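Local coordinates for protein aminotransferase (Streptomyces pactum, PDB 4ZM4) that belongs to the class-III aminotransferase family of PLP-dependent proteins and binds the ligand P3B in a pocket to which both subunits of its dimer contribute, at residues G104-E109 / A320-L325; A108-G113 / V259-A264; T255-A260 / S278-G283; F285-F290 / H315-A320. The protein carries 1 engineered substitution. All blocks are in the same frame, centred on the assembly; numbering follows the deposited sequence.

Contact 1: G104-E109 / A320-L325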
loop_
_atom_site.group_PDB
_atom_site.type_symbol
_atom_site.label_atom_id
_atom_site.label_comp_id
_atom_site.label_asym_id
_atom_site.label_seq_id
_atom_site.Cartn_x
_atom_site.Cartn_y
_atom_site.Cartn_z
ATOM N N GLY B 104 16.861 7.984 -0.990
ATOM C CA GLY B 104 17.121 7.912 -2.420
ATOM C C GLY B 104 18.572 7.576 -2.693
ATOM O O GLY B 104 18.866 6.683 -3.500
ATOM N N ALA B 105 19.486 8.259 -2.002
ATOM C CA ALA B 105 20.948 8.094 -2.250
ATOM C C ALA B 105 21.439 6.713 -1.868
ATOM O O ALA B 105 22.206 6.083 -2.617
ATOM C CB ALA B 105 21.745 9.156 -1.517
ATOM N N LEU B 106 20.973 6.200 -0.735
ATOM C CA LEU B 106 21.259 4.801 -0.387
ATOM C C LEU B 106 20.818 3.793 -1.444
ATOM O O LEU B 106 21.553 2.864 -1.766
ATOM C CB LEU B 106 20.669 4.455 0.989
ATOM C CG LEU B 106 21.626 4.925 2.091
ATOM C CD1 LEU B 106 20.946 5.072 3.448
ATOM C CD2 LEU B 106 22.813 3.969 2.167
ATOM N N ILE B 107 19.592 3.913 -1.943
ATOM C CA ILE B 107 19.115 2.996 -2.987
ATOM C C ILE B 107 20.027 3.129 -4.215
ATOM O O ILE B 107 20.500 2.120 -4.732
ATOM C CB ILE B 107 17.635 3.265 -3.379
ATOM C CG1 ILE B 107 16.704 2.876 -2.215
ATOM C CG2 ILE B 107 17.239 2.486 -4.621
ATOM C CD1 ILE B 107 15.304 3.424 -2.360
ATOM N N ALA B 108 20.310 4.371 -4.640
ATOM C CA ALA B 108 21.123 4.600 -5.844
ATOM C C ALA B 108 22.537 4.013 -5.718
ATOM O O ALA B 108 23.052 3.435 -6.670
ATOM C CB ALA B 108 21.188 6.067 -6.201
ATOM N N GLU B 109 23.112 4.118 -4.530
ATOM C CA GLU B 109 24.459 3.606 -4.263
ATOM C C GLU B 109 24.463 2.102 -4.354
ATOM O O GLU B 109 25.343 1.526 -4.972
ATOM C CB GLU B 109 24.944 4.030 -2.855
ATOM C CG GLU B 109 26.439 3.859 -2.672
ATOM C CD GLU B 109 26.911 3.910 -1.210
ATOM O OE1 GLU B 109 26.313 4.621 -0.374
ATOM O OE2 GLU B 109 27.879 3.223 -0.898
ATOM N N ALA B 320 13.010 3.888 8.004
ATOM C CA ALA B 320 13.261 2.455 7.969
ATOM C C ALA B 320 14.202 2.086 6.801
ATOM O O ALA B 320 15.064 1.244 6.954
ATOM C CB ALA B 320 11.948 1.682 7.878
ATOM N N VAL B 321 14.015 2.713 5.639
ATOM C CA VAL B 321 14.867 2.421 4.491
ATOM C C VAL B 321 16.284 2.846 4.828
ATOM O O VAL B 321 17.229 2.093 4.593
ATOM C CB VAL B 321 14.381 3.112 3.189
ATOM C CG1 VAL B 321 15.392 3.002 2.065
ATOM C CG2 VAL B 321 13.054 2.519 2.720
ATOM N N VAL B 322 16.435 4.032 5.399
ATOM C CA VAL B 322 17.760 4.560 5.763
ATOM C C VAL B 322 18.482 3.688 6.786
ATOM O O VAL B 322 19.658 3.366 6.635
ATOM C CB VAL B 322 17.640 6.010 6.277
ATOM C CG1 VAL B 322 18.924 6.454 7.008
ATOM C CG2 VAL B 322 17.308 6.951 5.117
ATOM N N ALA B 323 17.770 3.292 7.825
ATOM C CA ALA B 323 18.360 2.415 8.847
ATOM C C ALA B 323 18.710 1.029 8.277
ATOM O O ALA B 323 19.773 0.487 8.572
ATOM C CB ALA B 323 17.421 2.272 10.042
ATOM N N MET B 324 17.833 0.481 7.435
ATOM C CA MET B 324 18.010 -0.890 6.963
ATOM C C MET B 324 19.091 -0.934 5.930
ATOM O O MET B 324 19.997 -1.767 6.009
ATOM C CB MET B 324 16.707 -1.431 6.392
ATOM C CG MET B 324 16.749 -2.890 5.990
ATOM S SD MET B 324 17.099 -4.045 7.338
ATOM C CE MET B 324 16.630 -5.602 6.558
ATOM N N LEU B 325 19.028 -0.033 4.956
ATOM C CA LEU B 325 20.048 -0.032 3.908
ATOM C C LEU B 325 21.395 0.481 4.462
ATOM O O LEU B 325 22.446 0.027 4.016
ATOM C CB LEU B 325 19.595 0.768 2.697
ATOM C CG LEU B 325 18.381 0.263 1.913
ATOM C CD1 LEU B 325 18.178 1.031 0.618
ATOM C CD2 LEU B 325 18.503 -1.220 1.614
#
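Helix 98-110 and helix 315-329 lie side by side here, their N-to-C directions only 39° apart, and the axes of the segments 104-109 and 320-325 come within 9.6 Å of each other. The CA atoms of L106 and L325 mark the closest backbone approach, at 6.6 Å. Both of these residues send their CB toward the other helix, and the two CB atoms meet at 4.2 Å. From there the chains part. L325 has CG anti to its carbonyl carbon (chi1 -64°), which carries CD1 to 3.7 Å from CG1 of I107, the tightest touch of the contact. I107 itself leaves its helix at a slant, with CG1 likewise anti to the carbonyl carbon (chi1 -69°), so the two branched chains cross obliquely. Its CD1 goes on to V321, reaching CG1 of that valine at 4.4 Å. L106 works in the other direction: its CD1 rests against the backbone of V322, 3.8 Å from O, and lies 4.3 Å from CG1 of the same valine. I107 also packs on V117 and F119 of strand 116-120, which ties the helix pair to the edge of the large sheet. No hydrogen bond or charge crosses between the segments; E109 turns elsewhere, to a salt bridge with R329. The join is therefore one of apolar side-chain packing without hydrogen bonds, largely buried.

Contact 2: A108-G113 / V259-A264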
loop_
_atom_site.group_PDB
_atom_site.type_symbol
_atom_site.label_atom_id
_atom_site.label_comp_id
_atom_site.label_asym_id
_atom_site.label_seq_id
_atom_site.Cartn_x
_atom_site.Cartn_y
_atom_site.Cartn_z
ATOM N N ALA B 108 20.310 4.371 -4.640
ATOM C CA ALA B 108 21.123 4.600 -5.844
ATOM C C ALA B 108 22.537 4.013 -5.718
ATOM O O ALA B 108 23.052 3.435 -6.670
ATOM C CB ALA B 108 21.188 6.067 -6.201
ATOM N N GLU B 109 23.112 4.118 -4.530
ATOM C CA GLU B 109 24.459 3.606 -4.263
ATOM C C GLU B 109 24.463 2.102 -4.354
ATOM O O GLU B 109 25.343 1.526 -4.972
ATOM C CB GLU B 109 24.944 4.030 -2.855
ATOM C CG GLU B 109 26.439 3.859 -2.672
ATOM C CD GLU B 109 26.911 3.910 -1.210
ATOM O OE1 GLU B 109 26.313 4.621 -0.374
ATOM O OE2 GLU B 109 27.879 3.223 -0.898
ATOM N N LEU B 110 23.473 1.465 -3.732
ATOM C CA LEU B 110 23.434 0.022 -3.641
ATOM C C LEU B 110 22.888 -0.669 -4.902
ATOM O O LEU B 110 23.197 -1.845 -5.141
ATOM C CB LEU B 110 22.643 -0.406 -2.369
ATOM C CG LEU B 110 23.404 -0.505 -1.031
ATOM C CD1 LEU B 110 24.393 0.608 -0.810
ATOM C CD2 LEU B 110 22.440 -0.548 0.122
ATOM N N VAL B 111 22.077 0.016 -5.697
ATOM C CA VAL B 111 21.453 -0.636 -6.881
ATOM C C VAL B 111 21.939 -0.012 -8.162
ATOM O O VAL B 111 21.687 1.154 -8.418
ATOM C CB VAL B 111 19.913 -0.644 -6.854
ATOM C CG1 VAL B 111 19.360 -1.571 -7.932
ATOM C CG2 VAL B 111 19.444 -1.122 -5.495
ATOM N N PRO B 112 22.655 -0.823 -8.984
ATOM C CA PRO B 112 23.297 -0.354 -10.227
ATOM C C PRO B 112 22.370 0.446 -11.136
ATOM O O PRO B 112 22.679 1.591 -11.511
ATOM C CB PRO B 112 23.729 -1.665 -10.945
ATOM C CG PRO B 112 23.727 -2.733 -9.892
ATOM C CD PRO B 112 22.849 -2.284 -8.760
ATOM N N GLY B 113 21.248 -0.171 -11.494
ATOM C CA GLY B 113 20.319 0.397 -12.485
ATOM C C GLY B 113 19.409 1.501 -11.984
ATOM O O GLY B 113 18.496 1.883 -12.706
ATOM N N VAL B 259 19.457 -11.584 -2.738
ATOM C CA VAL B 259 20.332 -12.527 -3.469
ATOM C C VAL B 259 21.735 -11.952 -3.647
ATOM O O VAL B 259 22.666 -12.688 -3.924
ATOM C CB VAL B 259 19.770 -12.945 -4.847
ATOM C CG1 VAL B 259 18.432 -13.623 -4.674
ATOM C CG2 VAL B 259 19.618 -11.738 -5.761
ATOM N N ALA B 260 21.860 -10.656 -3.402
ATOM C CA ALA B 260 23.125 -9.913 -3.407
ATOM C C ALA B 260 22.783 -8.519 -2.914
ATOM O O ALA B 260 21.606 -8.164 -2.780
ATOM C CB ALA B 260 23.691 -9.836 -4.807
ATOM N N ARG B 261 23.787 -7.717 -2.623
ATOM C CA ARG B 261 23.536 -6.357 -2.124
ATOM C C ARG B 261 22.744 -5.530 -3.156
ATOM O O ARG B 261 21.780 -4.845 -2.820
ATOM C CB ARG B 261 24.868 -5.685 -1.773
ATOM C CG ARG B 261 24.720 -4.498 -0.835
ATOM C CD ARG B 261 26.049 -3.822 -0.559
ATOM N NE ARG B 261 26.477 -2.979 -1.676
ATOM C CZ ARG B 261 27.316 -1.951 -1.585
ATOM N NH1 ARG B 261 27.605 -1.266 -2.675
ATOM N NH2 ARG B 261 27.852 -1.608 -0.445
ATOM N N GLY B 262 23.145 -5.633 -4.419
ATOM C CA GLY B 262 22.466 -4.983 -5.538
ATOM C C GLY B 262 21.481 -5.880 -6.274
ATOM O O GLY B 262 21.184 -5.667 -7.453
ATOM N N GLY B 263 20.950 -6.881 -5.573
ATOM C CA GLY B 263 19.908 -7.750 -6.105
ATOM C C GLY B 263 20.361 -8.676 -7.203
ATOM O O GLY B 263 21.564 -8.856 -7.421
ATOM N N ALA B 264 19.381 -9.213 -7.942
ATOM C CA ALA B 264 19.658 -10.075 -9.086
ATOM C C ALA B 264 20.361 -9.330 -10.232
ATOM O O ALA B 264 21.107 -9.912 -10.974
ATOM C CB ALA B 264 18.359 -10.721 -9.560
HETATM O O HOH W 1 29.233 1.492 -2.365
HETATM O O HOH W 2 25.785 -3.081 -4.290
#
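R261 leaves its backbone with CG anti to N (chi1 -161°) and then bends at chi3 (77°), which swings the guanidinium back over L110. L110, at chi1 -86°, offers CD1 to that flat group: the methyl sits 4.0 Å above the plane, over its centre, and the two chains cross at about a right angle. The N-H groups act separately, at the edge and in plane, through two waters. Water 2 accepts from NE of R261 at 2.7 Å. The same water can donate to O of L110. Water 1 accepts from NH1 of R261 at 3.2 Å. It donates to OE2 of E109 at 2.6 Å. E109 is thus linked to R261 through water and may feel its charge; its direct salt bridge is with R329. Next along, CA of G262 comes to 3.2 Å from O of L110, an approach allowed by the missing side chain. G262 belongs to a type I turn closed by G263 N to A260 O. Together these groups join the end of helix 98-110, which V111 leaves, to the turn leading into helix 263-267. Q265 of that helix accepts from N of G113, and helix 315-329 flanks the site, L325 touching L110 and I328 touching R261.

Contact 3: T255-A260 / S278-G283. Engineered in segment 278-283: R279 (natural residue Lys). With P3B ((3E,4R,5R)-4,5-dihydroxy-3-{[(Z)-{3-hydroxy-2-methyl-5-[(phosphonooxy)methyl]pyridin-4(1H)-ylidene}methyl]imino}cyclohex-1-ene-1-carboxylic acid), chain H.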
loop_
_atom_site.group_PDB
_atom_site.type_symbol
_atom_site.label_atom_id
_atom_site.label_comp_id
_atom_site.label_asym_id
_atom_site.label_seq_id
_atom_site.Cartn_x
_atom_site.Cartn_y
_atom_site.Cartn_z
ATOM N N THR B 255 13.898 -10.343 -4.592
ATOM C CA THR B 255 15.343 -10.526 -4.813
ATOM C C THR B 255 16.241 -9.323 -4.422
ATOM O O THR B 255 17.427 -9.508 -4.092
ATOM C CB THR B 255 15.651 -10.902 -6.277
ATOM O OG1 THR B 255 15.099 -9.907 -7.144
ATOM C CG2 THR B 255 15.075 -12.222 -6.612
ATOM N N GLY B 256 15.687 -8.120 -4.414
ATOM C CA GLY B 256 16.481 -6.927 -4.060
ATOM C C GLY B 256 17.007 -6.936 -2.638
ATOM O O GLY B 256 16.289 -7.248 -1.701
ATOM N N PHE B 257 18.286 -6.648 -2.495
ATOM C CA PHE B 257 18.997 -6.728 -1.209
ATOM C C PHE B 257 18.900 -8.077 -0.550
ATOM O O PHE B 257 19.136 -8.196 0.660
ATOM C CB PHE B 257 18.519 -5.669 -0.226
ATOM C CG PHE B 257 18.266 -4.333 -0.853
ATOM C CD1 PHE B 257 19.313 -3.490 -1.185
ATOM C CD2 PHE B 257 16.972 -3.930 -1.135
ATOM C CE1 PHE B 257 19.062 -2.277 -1.782
ATOM C CE2 PHE B 257 16.725 -2.701 -1.714
ATOM C CZ PHE B 257 17.766 -1.878 -2.034
ATOM N N ARG B 258 18.650 -9.123 -1.326
ATOM C CA ARG B 258 18.503 -10.483 -0.772
ATOM C C ARG B 258 19.505 -11.463 -1.412
ATOM O O ARG B 258 20.273 -12.115 -0.700
ATOM C CB ARG B 258 17.049 -10.929 -0.988
ATOM C CG ARG B 258 16.761 -12.412 -0.949
ATOM C CD ARG B 258 16.857 -13.002 0.431
ATOM N NE ARG B 258 15.827 -12.515 1.357
ATOM C CZ ARG B 258 15.698 -12.948 2.612
ATOM N NH1 ARG B 258 16.487 -13.923 3.078
ATOM N NH2 ARG B 258 14.768 -12.438 3.411
ATOM N N VAL B 259 19.457 -11.584 -2.738
ATOM C CA VAL B 259 20.332 -12.527 -3.469
ATOM C C VAL B 259 21.735 -11.952 -3.647
ATOM O O VAL B 259 22.666 -12.688 -3.924
ATOM C CB VAL B 259 19.770 -12.945 -4.847
ATOM C CG1 VAL B 259 18.432 -13.623 -4.674
ATOM C CG2 VAL B 259 19.618 -11.738 -5.761
ATOM N N ALA B 260 21.860 -10.656 -3.402
ATOM C CA ALA B 260 23.125 -9.913 -3.407
ATOM C C ALA B 260 22.783 -8.519 -2.914
ATOM O O ALA B 260 21.606 -8.164 -2.780
ATOM C CB ALA B 260 23.691 -9.836 -4.807
ATOM N N SER B 278 11.074 -3.566 -2.524
ATOM C CA SER B 278 10.280 -3.540 -1.285
ATOM C C SER B 278 10.951 -4.480 -0.256
ATOM O O SER B 278 12.138 -4.733 -0.341
ATOM C CB SER B 278 8.837 -3.950 -1.552
ATOM O OG SER B 278 8.006 -3.788 -0.425
ATOM N N ARG B 279 10.215 -4.973 0.719
ATOM C CA ARG B 279 10.640 -6.114 1.565
ATOM C C ARG B 279 11.881 -5.848 2.391
ATOM O O ARG B 279 11.771 -5.253 3.447
ATOM C CB ARG B 279 10.813 -7.390 0.749
ATOM C CG ARG B 279 9.590 -7.779 -0.020
ATOM C CD ARG B 279 8.513 -8.427 0.813
ATOM N NE ARG B 279 7.266 -8.252 0.086
ATOM C CZ ARG B 279 6.607 -9.180 -0.605
ATOM N NH1 ARG B 279 7.012 -10.452 -0.697
ATOM N NH2 ARG B 279 5.490 -8.801 -1.213
ATOM N N VAL B 280 13.048 -6.305 1.935
ATOM C CA VAL B 280 14.278 -6.154 2.704
ATOM C C VAL B 280 14.551 -4.655 2.868
ATOM O O VAL B 280 15.054 -4.208 3.910
ATOM C CB VAL B 280 15.490 -6.857 2.039
ATOM C CG1 VAL B 280 16.781 -6.516 2.763
ATOM C CG2 VAL B 280 15.285 -8.358 2.024
ATOM N N MET B 281 14.193 -3.881 1.849
ATOM C CA MET B 281 14.468 -2.436 1.831
ATOM C C MET B 281 13.982 -1.740 3.086
ATOM O O MET B 281 14.691 -0.946 3.636
ATOM C CB MET B 281 13.815 -1.788 0.594
ATOM C CG MET B 281 14.289 -0.368 0.308
ATOM S SD MET B 281 13.538 0.230 -1.211
ATOM C CE MET B 281 11.867 0.590 -0.621
ATOM N N GLY B 282 12.763 -2.038 3.518
ATOM C CA GLY B 282 12.178 -1.417 4.680
ATOM C C GLY B 282 12.137 -2.272 5.932
ATOM O O GLY B 282 11.522 -1.873 6.911
ATOM N N GLY B 283 12.769 -3.446 5.912
ATOM C CA GLY B 283 12.843 -4.340 7.073
ATOM C C GLY B 283 11.525 -4.750 7.698
ATOM O O GLY B 283 11.437 -4.989 8.915
HETATM O OAH P3B H . 1.605 -5.992 -2.753
HETATM P PBA P3B H . 2.869 -6.540 -1.968
HETATM O OAI P3B H . 2.339 -7.740 -1.242
HETATM O OAC P3B H . 3.458 -5.544 -0.983
HETATM O OAQ P3B H . 3.877 -6.982 -3.227
HETATM C CAM P3B H . 3.382 -7.619 -4.450
HETATM C CAV P3B H . 4.423 -8.356 -4.960
HETATM C CAL P3B H . 5.106 -7.819 -6.042
HETATM N NAP P3B H . 6.192 -8.522 -6.548
HETATM C CAU P3B H . 6.597 -9.711 -5.987
HETATM C CAA P3B H . 7.649 -10.415 -6.510
HETATM C CAW P3B H . 5.922 -10.239 -4.978
HETATM O OAE P3B H . 6.370 -11.411 -4.475
HETATM C CAX P3B H . 4.836 -9.590 -4.388
HETATM C CAJ P3B H . 4.122 -10.198 -3.295
HETATM N NAO P3B H . 4.373 -11.490 -2.896
HETATM C CAT P3B H . 3.623 -12.121 -1.937
HETATM C CAK P3B H . 2.415 -11.630 -1.369
HETATM C CAS P3B H . 1.636 -12.333 -0.456
HETATM C CAR P3B H . 0.479 -11.780 0.125
HETATM O OAD P3B H . -0.159 -12.362 1.017
HETATM O OAB P3B H . -0.010 -10.747 -0.261
HETATM C CAN P3B H . 2.090 -13.447 0.133
HETATM C CAY P3B H . 3.452 -14.019 -0.291
HETATM O OAF P3B H . 3.196 -15.437 -0.321
HETATM C CAZ P3B H . 4.057 -13.460 -1.642
HETATM O OAG P3B H . 5.507 -13.644 -1.845
HETATM O O HOH W 3 13.711 -7.595 -1.057
#
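V280 carries this loop-to-loop contact. With CG1 anti to the backbone N (chi1 172°), it presses that methyl to 3.6 Å from CB of F257, and its CB lies 3.8 Å from O of G256. F257, on a backbone of left-handed helical phi/psi, holds CG anti to the carbonyl carbon (chi1 -40°); its ring runs on past V280 so that CE2 meets CB of M281 at 3.8 Å. M281 starts out extended and bends at chi3 (76°), its end leading away from F257. The other methyl of V280, CG2, is 4.2 Å from NE of R258, whose guanidinium bonds to O of L423 and O of G68. One water spans the loops, able to donate to O of G256 at 2.7 Å and accepting weakly from N of V280. R279, engineered from a natural lysine, starts toward the other loop, but a bend at chi2 takes its guanidinium off to P3B. NH1 bonds to O of Y67 and N to Y311 OH of the second subunit, while PBA of P3B lies at the guanidinium edge, in plane. The natural lysine probably binds the cofactor, as in relatives. The contact is thus apolar, with one water as polar link.

Contact 4: F285-F290 / H315-A320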
loop_
_atom_site.group_PDB
_atom_site.type_symbol
_atom_site.label_atom_id
_atom_site.label_comp_id
_atom_site.label_asym_id
_atom_site.label_seq_id
_atom_site.Cartn_x
_atom_site.Cartn_y
_atom_site.Cartn_z
ATOM N N PHE B 285 8.689 -2.738 7.410
ATOM C CA PHE B 285 7.797 -1.591 7.403
ATOM C C PHE B 285 7.097 -1.548 6.041
ATOM O O PHE B 285 7.748 -1.803 5.008
ATOM C CB PHE B 285 8.567 -0.276 7.646
ATOM C CG PHE B 285 7.686 0.905 7.969
ATOM C CD1 PHE B 285 7.055 1.634 6.951
ATOM C CD2 PHE B 285 7.474 1.293 9.274
ATOM C CE1 PHE B 285 6.249 2.723 7.244
ATOM C CE2 PHE B 285 6.665 2.388 9.589
ATOM C CZ PHE B 285 6.057 3.105 8.561
ATOM N N PRO B 286 5.810 -1.186 6.005
ATOM C CA PRO B 286 5.201 -1.155 4.667
ATOM C C PRO B 286 5.738 -0.031 3.773
ATOM O O PRO B 286 5.419 1.152 3.983
ATOM C CB PRO B 286 3.713 -0.994 4.955
ATOM C CG PRO B 286 3.582 -1.036 6.429
ATOM C CD PRO B 286 4.896 -0.720 7.029
ATOM N N VAL B 287 6.608 -0.405 2.840
ATOM C CA VAL B 287 7.279 0.534 1.946
ATOM C C VAL B 287 7.801 -0.197 0.727
ATOM O O VAL B 287 8.141 -1.357 0.792
ATOM C CB VAL B 287 8.437 1.283 2.648
ATOM C CG1 VAL B 287 9.532 0.330 3.084
ATOM C CG2 VAL B 287 9.021 2.378 1.756
ATOM N N ALA B 288 7.781 0.498 -0.406
ATOM C CA ALA B 288 8.248 -0.024 -1.672
ATOM C C ALA B 288 8.742 1.156 -2.505
ATOM O O ALA B 288 8.565 2.308 -2.123
ATOM C CB ALA B 288 7.121 -0.720 -2.413
ATOM N N ALA B 289 9.390 0.857 -3.617
ATOM C CA ALA B 289 9.867 1.886 -4.528
ATOM C C ALA B 289 9.966 1.314 -5.927
ATOM O O ALA B 289 10.135 0.108 -6.113
ATOM C CB ALA B 289 11.250 2.400 -4.076
ATOM N N PHE B 290 9.971 2.191 -6.904
ATOM C CA PHE B 290 10.418 1.795 -8.229
ATOM C C PHE B 290 11.302 2.886 -8.767
ATOM O O PHE B 290 11.126 4.056 -8.429
ATOM C CB PHE B 290 9.240 1.458 -9.170
ATOM C CG PHE B 290 8.394 2.622 -9.515
ATOM C CD1 PHE B 290 7.478 3.114 -8.601
ATOM C CD2 PHE B 290 8.499 3.228 -10.756
ATOM C CE1 PHE B 290 6.689 4.194 -8.922
ATOM C CE2 PHE B 290 7.713 4.315 -11.066
ATOM C CZ PHE B 290 6.796 4.785 -10.156
ATOM N N HIS B 315 7.755 9.676 6.444
ATOM C CA HIS B 315 9.045 9.826 7.119
ATOM C C HIS B 315 9.447 8.582 7.906
ATOM O O HIS B 315 10.622 8.211 7.898
ATOM C CB HIS B 315 9.059 11.058 8.027
ATOM C CG HIS B 315 8.426 12.268 7.420
ATOM N ND1 HIS B 315 8.578 12.596 6.101
ATOM C CD2 HIS B 315 7.592 13.201 7.948
ATOM C CE1 HIS B 315 7.867 13.683 5.830
ATOM N NE2 HIS B 315 7.256 14.069 6.933
ATOM N N ALA B 316 8.486 7.929 8.551
ATOM C CA ALA B 316 8.757 6.636 9.191
ATOM C C ALA B 316 9.243 5.594 8.195
ATOM O O ALA B 316 10.286 4.969 8.417
ATOM C CB ALA B 316 7.533 6.109 9.914
ATOM N N ALA B 317 8.534 5.434 7.083
ATOM C CA ALA B 317 8.947 4.482 6.046
ATOM C C ALA B 317 10.364 4.756 5.528
ATOM O O ALA B 317 11.174 3.830 5.410
ATOM C CB ALA B 317 7.974 4.498 4.863
ATOM N N LEU B 318 10.669 6.006 5.229
ATOM C CA LEU B 318 12.009 6.354 4.739
ATOM C C LEU B 318 13.097 6.299 5.833
ATOM O O LEU B 318 14.244 5.942 5.553
ATOM C CB LEU B 318 11.996 7.702 4.010
ATOM C CG LEU B 318 11.046 7.721 2.809
ATOM C CD1 LEU B 318 11.342 8.924 1.913
ATOM C CD2 LEU B 318 11.113 6.435 1.984
ATOM N N ARG B 319 12.732 6.537 7.084
ATOM C CA ARG B 319 13.661 6.243 8.182
ATOM C C ARG B 319 14.015 4.747 8.202
ATOM O O ARG B 319 15.177 4.358 8.410
ATOM C CB ARG B 319 13.064 6.699 9.522
ATOM C CG ARG B 319 14.048 6.709 10.686
ATOM C CD ARG B 319 15.136 7.770 10.531
ATOM N NE ARG B 319 16.097 7.677 11.616
ATOM C CZ ARG B 319 15.967 8.266 12.795
ATOM N NH1 ARG B 319 14.933 9.043 13.072
ATOM N NH2 ARG B 319 16.883 8.079 13.714
ATOM N N ALA B 320 13.010 3.888 8.004
ATOM C CA ALA B 320 13.261 2.455 7.969
ATOM C C ALA B 320 14.202 2.086 6.801
ATOM O O ALA B 320 15.064 1.244 6.954
ATOM C CB ALA B 320 11.948 1.682 7.878
#
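In this fold type I chain, segment 285-290, which runs into strand 288-292 of the large mixed sheet, passes beside the first turns of helix 315-329, the CA atoms of V287 and A317 coming to 5.9 Å. The helix offers little more than alanines here, and that lets an aromatic ring lie almost on its backbone. F285 has CG anti to the backbone N (chi1 -167°), which lays the ring along the helix surface. One ring face receives N of A317 and C of A316, the latter 4.1 Å above the plane and displaced toward the rim. The ring atoms then meet the two methyls in turn: CE1 is 3.4 Å from CB of A317, and CZ is 3.6 Å from CB of A316. At the root of the side chain, CB of F285 touches CB of A320 at 3.9 Å. V287 comes to A317 from the sheet side; its CG2, anti to the backbone N, is 3.9 Å from CB of A317, while CG1 takes the crowded position between N and the carbonyl carbon (chi1 63°). The methyl of A317 is therefore held between phenylalanine and valine. The site also lies at the dimer interface: the F285 ring meets F285 of the second subunit with planes at about 45°. Over the ring face opposite A316, CD of P286 sits just 3.1 Å above the plane, offset toward the rim.

In the fold
The four contacts cluster, the centre of contact 1 being 10 to 11 Å from each of the others. Contacts 1 and 2 start from the same helix 98-110, and contacts 1 and 4 share helix 315-329. Contacts 2 and 4 are farthest apart, about 17 Å between centres, and do not touch. Along the chain, contact 1 spans the widest separation; within it contact 2 closes at 259-264, overlapping at V259 and A260 the segment where contact 3 begins, and contact 4 follows contact 3. F257 of contact 3 touches L325 and L110, while S278 OG bonds to V287 O of contact 4. The loop carrying R279 is thus tied to two helices, the large sheet and the second subunit.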